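Local coordinates for protein cytidylyltransferase (Leptospira borgpetersenii serovar Hardjo-bovis, PDB 6OEW) that probably transfers a cytidylyl group from CTP to a sugar-type acceptor with the help of magnesium, at residues G39-R44 with P110-K115; V55-E60 with I87-D92; T59-D64 with G81-L86; K211-Y216 with P235-N240. One frame throughout, in Å; residues are numbered along the deposited sequence. Where two conformers were deposited one is given.

Contact 1 of 4, residues G39-R44 with P110-K115. With EDO (1,2-ethanediol), chain D.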
loop_
_atom_site.group_PDB
_atom_site.type_symbol
_atom_site.label_atom_id
_atom_site.label_comp_id
_atom_site.label_asym_id
_atom_site.label_seq_id
_atom_site.Cartn_x
_atom_site.Cartn_y
_atom_site.Cartn_z
ATOM N N GLY A 39 2.266 12.219 -2.127
ATOM C CA GLY A 39 1.817 12.706 -3.432
ATOM C C GLY A 39 2.380 11.902 -4.595
ATOM O O GLY A 39 1.679 11.615 -5.576
ATOM N N PHE A 40 3.655 11.526 -4.504
ATOM C CA PHE A 40 4.263 10.657 -5.505
ATOM C C PHE A 40 3.493 9.351 -5.649
ATOM O O PHE A 40 3.245 8.880 -6.772
ATOM C CB PHE A 40 5.714 10.381 -5.108
ATOM C CG PHE A 40 6.588 9.984 -6.250
ATOM C CD1 PHE A 40 7.461 10.908 -6.819
ATOM C CD2 PHE A 40 6.547 8.693 -6.763
ATOM C CE1 PHE A 40 8.287 10.556 -7.874
ATOM C CE2 PHE A 40 7.379 8.338 -7.839
ATOM C CZ PHE A 40 8.235 9.269 -8.393
ATOM N N MET A 41 3.137 8.736 -4.521
ATOM C CA MET A 41 2.362 7.498 -4.537
ATOM C C MET A 41 1.024 7.689 -5.241
ATOM O O MET A 41 0.627 6.874 -6.085
ATOM C CB MET A 41 2.144 7.007 -3.109
ATOM C CG MET A 41 1.593 5.584 -3.034
ATOM S SD MET A 41 1.203 5.151 -1.328
ATOM C CE MET A 41 0.575 3.470 -1.564
ATOM N N LEU A 42 0.318 8.765 -4.903
ATOM C CA LEU A 42 -0.973 9.029 -5.520
ATOM C C LEU A 42 -0.827 9.222 -7.027
ATOM O O LEU A 42 -1.637 8.707 -7.801
ATOM C CB LEU A 42 -1.621 10.243 -4.853
ATOM C CG LEU A 42 -1.994 10.069 -3.368
ATOM C CD1 LEU A 42 -2.615 11.337 -2.805
ATOM C CD2 LEU A 42 -2.961 8.902 -3.180
ATOM N N GLU A 43 0.223 9.921 -7.466
ATOM C CA GLU A 43 0.444 10.086 -8.903
ATOM C C GLU A 43 0.686 8.744 -9.590
ATOM O O GLU A 43 0.216 8.524 -10.714
ATOM C CB GLU A 43 1.613 11.034 -9.158
ATOM C CG GLU A 43 1.299 12.470 -8.812
ATOM C CD GLU A 43 2.333 13.422 -9.344
ATOM O OE1 GLU A 43 2.754 13.272 -10.506
ATOM O OE2 GLU A 43 2.744 14.317 -8.587
ATOM N N ARG A 44 1.403 7.829 -8.925
ATOM C CA ARG A 44 1.618 6.500 -9.493
ATOM C C ARG A 44 0.322 5.698 -9.563
ATOM O O ARG A 44 0.106 4.932 -10.514
ATOM C CB ARG A 44 2.687 5.767 -8.686
ATOM C CG ARG A 44 4.082 6.298 -9.023
ATOM C CD ARG A 44 5.186 5.587 -8.266
ATOM N NE ARG A 44 5.312 4.162 -8.593
ATOM C CZ ARG A 44 5.904 3.671 -9.679
ATOM N NH1 ARG A 44 6.416 4.470 -10.614
ATOM N NH2 ARG A 44 5.987 2.356 -9.837
ATOM N N PRO A 110 5.677 4.362 -1.523
ATOM C CA PRO A 110 5.500 5.396 -2.551
ATOM C C PRO A 110 5.769 4.934 -3.975
ATOM O O PRO A 110 5.311 5.615 -4.900
ATOM C CB PRO A 110 6.508 6.468 -2.131
ATOM C CG PRO A 110 7.578 5.689 -1.417
ATOM C CD PRO A 110 6.793 4.698 -0.616
ATOM N N LEU A 111 6.518 3.847 -4.198
ATOM C CA LEU A 111 6.824 3.385 -5.551
ATOM C C LEU A 111 5.920 2.249 -5.996
ATOM O O LEU A 111 6.249 1.552 -6.968
ATOM C CB LEU A 111 8.286 2.954 -5.679
ATOM C CG LEU A 111 9.305 4.029 -5.263
ATOM C CD1 LEU A 111 10.710 3.627 -5.620
ATOM C CD2 LEU A 111 8.984 5.384 -5.876
ATOM N N ILE A 112 4.788 2.062 -5.310
ATOM C CA ILE A 112 3.821 1.034 -5.682
ATOM C C ILE A 112 3.544 1.097 -7.179
ATOM O O ILE A 112 3.481 2.181 -7.773
ATOM C CB ILE A 112 2.540 1.221 -4.849
ATOM C CG1 ILE A 112 1.674 -0.039 -4.898
ATOM C CG2 ILE A 112 1.791 2.533 -5.247
ATOM C CD1 ILE A 112 2.132 -1.117 -3.925
ATOM N N ASP A 113 3.410 -0.076 -7.799
ATOM C CA ASP A 113 3.269 -0.202 -9.252
ATOM C C ASP A 113 1.809 -0.510 -9.568
ATOM O O ASP A 113 1.272 -1.530 -9.115
ATOM C CB ASP A 113 4.202 -1.288 -9.797
ATOM C CG ASP A 113 4.137 -1.441 -11.336
ATOM O OD1 ASP A 113 3.080 -1.191 -11.945
ATOM O OD2 ASP A 113 5.145 -1.838 -11.942
ATOM N N SER A 114 1.162 0.383 -10.320
ATOM C CA SER A 114 -0.264 0.206 -10.568
ATOM C C SER A 114 -0.534 -0.998 -11.467
ATOM O O SER A 114 -1.633 -1.575 -11.408
ATOM C CB SER A 114 -0.853 1.490 -11.163
ATOM O OG SER A 114 -0.427 1.668 -12.516
ATOM N N LYS A 115 0.448 -1.421 -12.275
ATOM C CA LYS A 115 0.223 -2.576 -13.144
ATOM C C LYS A 115 0.129 -3.862 -12.334
ATOM O O LYS A 115 -0.690 -4.738 -12.640
ATOM C CB LYS A 115 1.334 -2.680 -14.206
HETATM C C1 EDO D . 2.963 3.035 -13.429
HETATM O O1 EDO D . 1.891 2.144 -13.779
HETATM C C2 EDO D . 3.297 2.930 -11.936
HETATM O O2 EDO D . 2.103 3.108 -11.158
#
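The carbonyl oxygen of I112 is gripped by the guanidinium of R44: NE of R44 lies 2.8 Å from O of I112, and NH2 of R44 adds a weak bond to the same oxygen. NE approaches from above the I112 carbonyl plane, 41° out of it, and the bond is bent, with 142° at the hydrogen. NH2 also gives a weak bond to O of L111, 3.0 Å away. R44 comes off helix 37-45 with its chain bent at chi3 (64°), which turns NE toward the loop; on the way its CD passes 3.4 Å from O of P110. That oxygen is buried with no hydrogen-bond partner, and besides CD it meets CA of M41 in a CA-H...O contact and the edge of the F40 ring. Apolar contacts flank the arginine: CE2 of F40 touches CD2 of L111, while CG of M41 rests 3.8 Å from CG2 of I112. An ethanediol, probably from the crystallisation liquor, bridges the far end. Its O2 donates to O of R44 (2.8 Å) and accepts from N of S114, its O1 donates to OG of S114, and its C2 lies over one guanidinium face. D113 is the N-cap of helix 114-126: its OD1 accepts from N of K115 at 2.7 Å, and its OD2 from N of Y224. F222 adds a cation-pi contact to R44, and its carbonyl takes NH1. A buried positive charge is thus met mainly by backbone carbonyls, whose dipoles would help to stabilise it, and it ties helix 37-45 to the loop just after D108, a magnesium-binding residue with no ion bound in this model.

Contact 2 of 4, residues V55-E60 with I87-D92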
loop_
_atom_site.group_PDB
_atom_site.type_symbol
_atom_site.label_atom_id
_atom_site.label_comp_id
_atom_site.label_asym_id
_atom_site.label_seq_id
_atom_site.Cartn_x
_atom_site.Cartn_y
_atom_site.Cartn_z
ATOM N N VAL A 55 -9.002 6.401 -2.179
ATOM C CA VAL A 55 -9.305 7.181 -0.982
ATOM C C VAL A 55 -8.101 7.095 -0.054
ATOM O O VAL A 55 -7.551 6.005 0.151
ATOM C CB VAL A 55 -10.571 6.677 -0.260
ATOM C CG1 VAL A 55 -11.025 7.695 0.811
ATOM C CG2 VAL A 55 -11.717 6.336 -1.281
ATOM N N VAL A 56 -7.691 8.234 0.503
ATOM C CA VAL A 56 -6.691 8.249 1.565
ATOM C C VAL A 56 -7.417 8.207 2.902
ATOM O O VAL A 56 -8.303 9.034 3.177
ATOM C CB VAL A 56 -5.781 9.486 1.466
ATOM C CG1 VAL A 56 -4.880 9.609 2.708
ATOM C CG2 VAL A 56 -4.930 9.440 0.197
ATOM N N LEU A 57 -7.059 7.232 3.730
ATOM C CA LEU A 57 -7.670 7.024 5.030
ATOM C C LEU A 57 -6.658 7.488 6.070
ATOM O O LEU A 57 -5.602 6.868 6.224
ATOM C CB LEU A 57 -8.009 5.563 5.261
ATOM C CG LEU A 57 -9.306 4.977 4.686
ATOM C CD1 LEU A 57 -9.411 5.252 3.182
ATOM C CD2 LEU A 57 -9.312 3.496 4.996
ATOM N N THR A 58 -6.996 8.535 6.816
ATOM C CA THR A 58 -6.047 9.047 7.801
ATOM C C THR A 58 -6.783 9.260 9.125
ATOM O O THR A 58 -7.900 8.755 9.299
ATOM C CB THR A 58 -5.376 10.324 7.260
ATOM O OG1 THR A 58 -4.278 10.715 8.111
ATOM C CG2 THR A 58 -6.390 11.472 7.138
ATOM N N THR A 59 -6.171 9.947 10.089
ATOM C CA THR A 59 -6.810 10.146 11.381
ATOM C C THR A 59 -7.467 11.519 11.444
ATOM O O THR A 59 -7.302 12.360 10.561
ATOM C CB THR A 59 -5.817 10.026 12.555
ATOM O OG1 THR A 59 -5.224 11.308 12.775
ATOM C CG2 THR A 59 -4.703 9.008 12.247
ATOM N N GLU A 60 -8.178 11.744 12.539
ATOM C CA GLU A 60 -8.833 13.013 12.825
ATOM C C GLU A 60 -7.935 13.986 13.573
ATOM O O GLU A 60 -8.379 15.098 13.894
ATOM C CB GLU A 60 -10.103 12.773 13.645
ATOM C CG GLU A 60 -11.101 11.838 12.939
ATOM C CD GLU A 60 -12.433 11.745 13.673
ATOM O OE1 GLU A 60 -12.901 10.616 13.958
ATOM O OE2 GLU A 60 -13.010 12.808 13.963
ATOM N N ILE A 87 -9.135 -1.563 11.472
ATOM C CA ILE A 87 -10.297 -2.305 10.996
ATOM C C ILE A 87 -11.506 -1.382 10.944
ATOM O O ILE A 87 -12.251 -1.366 9.953
ATOM C CB ILE A 87 -10.551 -3.545 11.870
ATOM C CG1 ILE A 87 -9.448 -4.587 11.643
ATOM C CG2 ILE A 87 -11.926 -4.181 11.524
ATOM C CD1 ILE A 87 -9.665 -5.874 12.457
ATOM N N GLN A 88 -11.697 -0.566 11.990
ATOM C CA GLN A 88 -12.821 0.368 11.990
ATOM C C GLN A 88 -12.636 1.445 10.931
ATOM O O GLN A 88 -13.604 1.829 10.263
ATOM C CB GLN A 88 -13.011 1.019 13.363
ATOM C CG GLN A 88 -14.248 1.945 13.408
ATOM C CD GLN A 88 -14.252 2.925 14.592
ATOM O OE1 GLN A 88 -13.697 4.034 14.519
ATOM N NE2 GLN A 88 -14.896 2.520 15.683
ATOM N N ARG A 89 -11.417 1.966 10.779
ATOM C CA ARG A 89 -11.187 2.998 9.769
ATOM C C ARG A 89 -11.483 2.471 8.366
ATOM O O ARG A 89 -12.111 3.168 7.554
ATOM C CB ARG A 89 -9.753 3.517 9.838
ATOM C CG ARG A 89 -9.589 4.904 9.204
ATOM C CD ARG A 89 -8.133 5.249 8.860
ATOM N NE ARG A 89 -7.287 5.257 10.054
ATOM C CZ ARG A 89 -5.964 5.374 10.013
ATOM N NH1 ARG A 89 -5.343 5.515 8.831
ATOM N NH2 ARG A 89 -5.266 5.367 11.154
ATOM N N TYR A 90 -11.038 1.242 8.062
ATOM C CA TYR A 90 -11.284 0.675 6.732
ATOM C C TYR A 90 -12.742 0.287 6.559
ATOM O O TYR A 90 -13.300 0.409 5.459
ATOM C CB TYR A 90 -10.405 -0.546 6.488
ATOM C CG TYR A 90 -9.109 -0.204 5.827
ATOM C CD1 TYR A 90 -8.057 0.323 6.570
ATOM C CD2 TYR A 90 -8.935 -0.385 4.454
ATOM C CE1 TYR A 90 -6.863 0.656 5.973
ATOM C CE2 TYR A 90 -7.745 -0.055 3.844
ATOM C CZ TYR A 90 -6.716 0.474 4.614
ATOM O OH TYR A 90 -5.529 0.806 3.998
ATOM N N LEU A 91 -13.370 -0.218 7.620
ATOM C CA LEU A 91 -14.772 -0.605 7.505
ATOM C C LEU A 91 -15.650 0.633 7.335
ATOM O O LEU A 91 -16.548 0.656 6.486
ATOM C CB LEU A 91 -15.184 -1.432 8.725
ATOM C CG LEU A 91 -16.524 -2.155 8.688
ATOM C CD1 LEU A 91 -16.650 -2.977 7.420
ATOM C CD2 LEU A 91 -16.682 -3.031 9.911
ATOM N N ASP A 92 -15.379 1.689 8.113
ATOM C CA ASP A 92 -16.094 2.954 7.939
ATOM C C ASP A 92 -15.954 3.469 6.500
ATOM O O ASP A 92 -16.944 3.837 5.851
ATOM C CB ASP A 92 -15.552 4.014 8.906
ATOM C CG ASP A 92 -16.005 3.838 10.362
ATOM O OD1 ASP A 92 -16.869 3.006 10.670
ATOM O OD2 ASP A 92 -15.448 4.570 11.220
#
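Strand 55-59 and helix 87-92 run roughly antiparallel, their axes 9.2 Å apart at an angle of 141°, with L57 and R89 closest in the backbone. L57 presents its CD2 methyl over the middle of the Y90 ring, 3.6 Å from the centroid and 7° off the ring normal, a CH-pi contact that touches all six ring carbons almost equally. The two side chains cross at about a right angle. R89 has CG anti to its backbone N (chi1 -159°), and farther out its CD lies 3.6 Å from CB of L57. Its NH1 then makes a weak, bent bond of 2.9 Å to O of L57, close to the guanidinium plane, while O of T58 lies over one face and CG2 of T59 comes 3.8 Å from NH2. The stronger hold on R89 is the bond from NE to O of S82, and Y90 is fixed by its OH on O of L14. In this GT-A-type alpha/beta fold, L57 looks from the mixed sheet toward helix 86-96; strands 11-16 and 77-81 border strand 54-59, and helix 153-162 covers L91 on the helix side turned away from the strand.

Contact 3 of 4, residues T59-D64 with G81-L86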
loop_
_atom_site.group_PDB
_atom_site.type_symbol
_atom_site.label_atom_id
_atom_site.label_comp_id
_atom_site.label_asym_id
_atom_site.label_seq_id
_atom_site.Cartn_x
_atom_site.Cartn_y
_atom_site.Cartn_z
ATOM N N THR A 59 -6.171 9.947 10.089
ATOM C CA THR A 59 -6.810 10.146 11.381
ATOM C C THR A 59 -7.467 11.519 11.444
ATOM O O THR A 59 -7.302 12.360 10.561
ATOM C CB THR A 59 -5.817 10.026 12.555
ATOM O OG1 THR A 59 -5.224 11.308 12.775
ATOM C CG2 THR A 59 -4.703 9.008 12.247
ATOM N N GLU A 60 -8.178 11.744 12.539
ATOM C CA GLU A 60 -8.833 13.013 12.825
ATOM C C GLU A 60 -7.935 13.986 13.573
ATOM O O GLU A 60 -8.379 15.098 13.894
ATOM C CB GLU A 60 -10.103 12.773 13.645
ATOM C CG GLU A 60 -11.101 11.838 12.939
ATOM C CD GLU A 60 -12.433 11.745 13.673
ATOM O OE1 GLU A 60 -12.901 10.616 13.958
ATOM O OE2 GLU A 60 -13.010 12.808 13.963
ATOM N N GLU A 61 -6.701 13.592 13.866
ATOM C CA GLU A 61 -5.806 14.473 14.601
ATOM C C GLU A 61 -5.378 15.642 13.722
ATOM O O GLU A 61 -5.249 15.521 12.498
ATOM C CB GLU A 61 -4.598 13.690 15.111
ATOM C CG GLU A 61 -4.991 12.683 16.190
ATOM C CD GLU A 61 -3.831 11.856 16.701
ATOM O OE1 GLU A 61 -2.660 12.200 16.428
ATOM O OE2 GLU A 61 -4.101 10.853 17.395
ATOM N N ASN A 62 -5.172 16.794 14.371
ATOM C CA ASN A 62 -4.850 18.025 13.649
ATOM C C ASN A 62 -3.635 17.866 12.740
ATOM O O ASN A 62 -3.587 18.477 11.663
ATOM C CB ASN A 62 -4.630 19.168 14.645
ATOM C CG ASN A 62 -5.948 19.699 15.213
ATOM O OD1 ASN A 62 -6.991 19.667 14.547
ATOM N ND2 ASN A 62 -5.905 20.181 16.440
ATOM N N ILE A 63 -2.661 17.043 13.129
ATOM C CA ILE A 63 -1.452 16.935 12.321
ATOM C C ILE A 63 -1.775 16.361 10.956
ATOM O O ILE A 63 -1.067 16.621 9.977
ATOM C CB ILE A 63 -0.369 16.095 13.033
ATOM C CG1 ILE A 63 0.914 16.109 12.208
ATOM C CG2 ILE A 63 -0.838 14.665 13.258
ATOM C CD1 ILE A 63 2.108 16.422 12.963
ATOM N N ASP A 64 -2.847 15.597 10.858
ATOM C CA ASP A 64 -3.179 14.954 9.602
ATOM C C ASP A 64 -4.013 15.846 8.700
ATOM O O ASP A 64 -4.462 15.388 7.636
ATOM C CB ASP A 64 -3.872 13.632 9.879
ATOM C CG ASP A 64 -2.878 12.549 10.258
ATOM O OD1 ASP A 64 -1.847 12.426 9.556
ATOM O OD2 ASP A 64 -3.112 11.843 11.247
ATOM N N GLY A 81 -10.695 9.050 10.289
ATOM C CA GLY A 81 -11.301 8.192 11.301
ATOM C C GLY A 81 -10.305 7.727 12.336
ATOM O O GLY A 81 -9.357 8.453 12.675
ATOM N N SER A 82 -10.495 6.498 12.816
ATOM C CA SER A 82 -9.821 6.026 14.023
ATOM C C SER A 82 -8.309 5.993 13.844
ATOM O O SER A 82 -7.797 5.516 12.838
ATOM C CB SER A 82 -10.314 4.629 14.393
ATOM O OG SER A 82 -9.560 4.079 15.463
ATOM N N ALA A 83 -7.584 6.469 14.870
ATOM C CA ALA A 83 -6.128 6.478 14.767
ATOM C C ALA A 83 -5.547 5.065 14.828
ATOM O O ALA A 83 -4.711 4.691 13.993
ATOM C CB ALA A 83 -5.530 7.369 15.871
ATOM N N ASN A 84 -5.962 4.266 15.819
ATOM C CA ASN A 84 -5.359 2.953 16.047
ATOM C C ASN A 84 -6.242 1.769 15.675
ATOM O O ASN A 84 -5.750 0.632 15.655
ATOM C CB ASN A 84 -4.952 2.801 17.516
ATOM C CG ASN A 84 -4.011 3.889 17.969
ATOM O OD1 ASN A 84 -4.199 4.491 19.029
ATOM N ND2 ASN A 84 -2.990 4.155 17.161
ATOM N N ASP A 85 -7.521 1.981 15.392
ATOM C CA ASP A 85 -8.383 0.870 15.000
ATOM C C ASP A 85 -8.527 0.944 13.487
ATOM O O ASP A 85 -9.446 1.571 12.957
ATOM C CB ASP A 85 -9.718 0.921 15.736
ATOM C CG ASP A 85 -10.567 -0.322 15.497
ATOM O OD1 ASP A 85 -10.395 -1.003 14.469
ATOM O OD2 ASP A 85 -11.441 -0.599 16.333
ATOM N N LEU A 86 -7.584 0.299 12.786
ATOM C CA LEU A 86 -7.584 0.330 11.330
ATOM C C LEU A 86 -8.708 -0.516 10.758
ATOM O O LEU A 86 -9.172 -0.246 9.647
ATOM C CB LEU A 86 -6.231 -0.144 10.788
ATOM C CG LEU A 86 -5.134 0.941 10.702
ATOM C CD1 LEU A 86 -5.476 1.969 9.603
ATOM C CD2 LEU A 86 -4.863 1.618 12.049
HETATM O O HOH W 1 -8.349 10.128 14.856
#
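T59 and G81 meet closely through the backbone: CA of T59 sits 3.3 Å from O of G81 in a CA-H...O contact with 151° at the hydrogen. Here both residues are buried, and beside them the CG2 methyl of T59 packs 3.8 Å from CA of A83, with CB of A83 a little farther off. The same G81 oxygen is only weakly held by N of E60, at 3.5 Å in a strongly bent bond. A water does better, accepting from N of E60 (2.8 Å) and donating to O of G81 (2.9 Å), and so bridges the two segments as they part. These are the C-terminal ends of the parallel strands 54-59 and 77-81, where the loops of an alpha/beta fold leave the sheet. Each loop is shaped by a side-chain turn of its own. T59 forms an ST turn, its OG1 accepting from N of E61 at 2.9 Å while it donates to the anti lone pair of OD2 of D64, 2.7 Å away; OG of S82 takes N of D85 in an ST motif. D85 in turn caps helix 86-96 through N of Q88 and pairs with R169. On the exposed side the contacts thin out to two glutamates: the CG of E60 lies alongside G81, 3.8 Å from its O, and E61, in the conformer given, only grazes CB of A83, a doubtful contact.

Contact 4 of 4, residues K211-Y216 with P235-N240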
loop_
_atom_site.group_PDB
_atom_site.type_symbol
_atom_site.label_atom_id
_atom_site.label_comp_id
_atom_site.label_asym_id
_atom_site.label_seq_id
_atom_site.Cartn_x
_atom_site.Cartn_y
_atom_site.Cartn_z
ATOM N N LYS A 211 15.107 8.154 -2.966
ATOM C CA LYS A 211 15.452 9.350 -3.725
ATOM C C LYS A 211 16.402 9.015 -4.862
ATOM O O LYS A 211 16.278 9.555 -5.970
ATOM C CB LYS A 211 16.058 10.400 -2.791
ATOM C CG LYS A 211 14.982 11.212 -2.084
ATOM C CD LYS A 211 15.551 12.133 -0.961
ATOM C CE LYS A 211 16.946 12.641 -1.180
ATOM N NZ LYS A 211 17.428 13.512 -0.008
ATOM N N SER A 212 17.347 8.112 -4.616
ATOM C CA SER A 212 18.255 7.715 -5.682
ATOM C C SER A 212 17.512 6.960 -6.785
ATOM O O SER A 212 17.738 7.211 -7.975
ATOM C CB SER A 212 19.386 6.881 -5.097
ATOM O OG SER A 212 20.205 7.701 -4.289
ATOM N N CYS A 213 16.592 6.074 -6.399
ATOM C CA CYS A 213 15.782 5.326 -7.355
ATOM C C CYS A 213 15.120 6.238 -8.373
ATOM O O CYS A 213 15.274 6.052 -9.589
ATOM C CB CYS A 213 14.696 4.535 -6.622
ATOM S SG CYS A 213 15.237 3.047 -5.819
ATOM N N ILE A 214 14.310 7.189 -7.895
ATOM C CA ILE A 214 13.497 7.945 -8.835
ATOM C C ILE A 214 14.360 8.830 -9.715
ATOM O O ILE A 214 13.904 9.253 -10.785
ATOM C CB ILE A 214 12.412 8.783 -8.140
ATOM C CG1 ILE A 214 13.033 9.792 -7.179
ATOM C CG2 ILE A 214 11.410 7.884 -7.403
ATOM C CD1 ILE A 214 12.005 10.721 -6.601
ATOM N N SER A 215 15.610 9.086 -9.318
ATOM C CA SER A 215 16.471 9.953 -10.114
ATOM C C SER A 215 16.878 9.324 -11.445
ATOM O O SER A 215 17.369 10.040 -12.318
ATOM C CB SER A 215 17.716 10.358 -9.310
ATOM O OG SER A 215 18.691 9.331 -9.268
ATOM N N TYR A 216 16.655 8.026 -11.640
ATOM C CA TYR A 216 16.995 7.372 -12.901
ATOM C C TYR A 216 15.841 7.339 -13.883
ATOM O O TYR A 216 15.993 6.788 -14.974
ATOM C CB TYR A 216 17.472 5.941 -12.660
ATOM C CG TYR A 216 18.830 5.874 -12.028
ATOM C CD1 TYR A 216 19.949 5.535 -12.778
ATOM C CD2 TYR A 216 18.999 6.171 -10.686
ATOM C CE1 TYR A 216 21.195 5.480 -12.203
ATOM C CE2 TYR A 216 20.239 6.122 -10.104
ATOM C CZ TYR A 216 21.334 5.773 -10.864
ATOM O OH TYR A 216 22.578 5.723 -10.282
ATOM N N PRO A 235 24.051 -0.778 -8.375
ATOM C CA PRO A 235 23.845 -1.317 -7.020
ATOM C C PRO A 235 23.997 -0.280 -5.916
ATOM O O PRO A 235 23.409 -0.457 -4.841
ATOM C CB PRO A 235 24.908 -2.421 -6.916
ATOM C CG PRO A 235 25.950 -2.046 -7.923
ATOM C CD PRO A 235 25.185 -1.422 -9.057
ATOM N N SER A 236 24.742 0.808 -6.146
ATOM C CA SER A 236 24.939 1.831 -5.118
ATOM C C SER A 236 23.705 2.694 -4.881
ATOM O O SER A 236 23.726 3.550 -3.989
ATOM C CB SER A 236 26.130 2.724 -5.483
ATOM O OG SER A 236 25.750 3.782 -6.348
ATOM N N ILE A 237 22.637 2.508 -5.654
ATOM C CA ILE A 237 21.361 3.120 -5.295
ATOM C C ILE A 237 20.956 2.701 -3.888
ATOM O O ILE A 237 20.387 3.496 -3.125
ATOM C CB ILE A 237 20.284 2.745 -6.328
ATOM C CG1 ILE A 237 20.541 3.496 -7.639
ATOM C CG2 ILE A 237 18.867 3.009 -5.775
ATOM C CD1 ILE A 237 19.704 2.967 -8.801
ATOM N N ILE A 238 21.247 1.453 -3.521
ATOM C CA ILE A 238 20.785 0.873 -2.261
ATOM C C ILE A 238 21.630 1.454 -1.131
ATOM O O ILE A 238 22.830 1.181 -1.041
ATOM C CB ILE A 238 20.861 -0.659 -2.290
ATOM C CG1 ILE A 238 19.950 -1.207 -3.390
ATOM C CG2 ILE A 238 20.414 -1.240 -0.967
ATOM C CD1 ILE A 238 18.493 -0.898 -3.138
ATOM N N GLN A 239 21.000 2.256 -0.268
ATOM C CA GLN A 239 21.673 2.916 0.853
ATOM C C GLN A 239 21.082 2.522 2.203
ATOM O O GLN A 239 21.479 3.084 3.235
ATOM C CB GLN A 239 21.619 4.441 0.692
ATOM C CG GLN A 239 22.571 5.005 -0.352
ATOM C CD GLN A 239 21.969 6.171 -1.129
ATOM O OE1 GLN A 239 21.277 5.971 -2.128
ATOM N NE2 GLN A 239 22.235 7.391 -0.677
ATOM N N ASN A 240 20.137 1.580 2.220
ATOM C CA ASN A 240 19.509 1.092 3.442
ATOM C C ASN A 240 19.906 -0.348 3.734
ATOM O O ASN A 240 19.250 -1.030 4.527
ATOM C CB ASN A 240 17.987 1.208 3.347
ATOM C CG ASN A 240 17.413 0.417 2.162
ATOM O OD1 ASN A 240 18.148 -0.267 1.423
ATOM N ND2 ASN A 240 16.097 0.501 1.985
#
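I237 and Y216 meet tip to tip, and apolar contact carries most of this junction. The CD1 methyl of I237 sits over one face of the Y216 ring, a CH-pi contact 3.9 Å from the centroid but 29° off the normal, so the methyl lies toward the CE2 rim, which it approaches to 3.5 Å. CG1 of I237 follows close behind, 3.6 Å from the same CE2 of Y216. The isoleucine reaches two partners because its branches part: with CG1 anti to the carbonyl carbon (chi1 -72°) one arm goes to the tyrosine, while CG2 goes to the cysteine, 3.6 Å from SG of C213. The same CG2 is 4.0 Å from CB of S212. In this way I237, which is buried, fits against one side of the helix end and the ring that follows it.

Polar contact across the junction is thinner. The amide of Q239 lies beside the hydroxyl of S212, whose OG is hydrogen-bonded to O of E208 one turn back in its own helix. Within the first segment, OG of S215 donates to O of S212 at 2.7 Å, and that S212 oxygen also lies in the plane of the Y216 ring, at its edge.

The junction joins the C-terminal end of helix 204-214 to the short 3-10 segment 235-237 that comes after helix 224-233. V230 of that helix touches both Y216 and I237, its L227 packs on C213, and N of Q239 returns to OG1 of T209 on helix 204-214.

Overall arrangement
Contacts 1 and 2 are buried, and contacts 3 and 4 are only partly so, nearer the surface. Contacts 2 and 3 are neighbours, about 8 Å between centres; they share T59 and E60, and R89 of contact 2 reaches the 81-86 loop through S82. Contact 1 meets contact 2 where L42 packs on V56, and contact 4 where F40 and L111 touch I214. Contacts 2 and 4 lie on opposite sides of the chain's centre, their own centres about 32 Å apart. Arginines serve the two buried contacts, each directed at backbone carbonyls. In contact 3 a water and backbone atoms do the bridging, whereas contact 4 relies chiefly on one isoleucine.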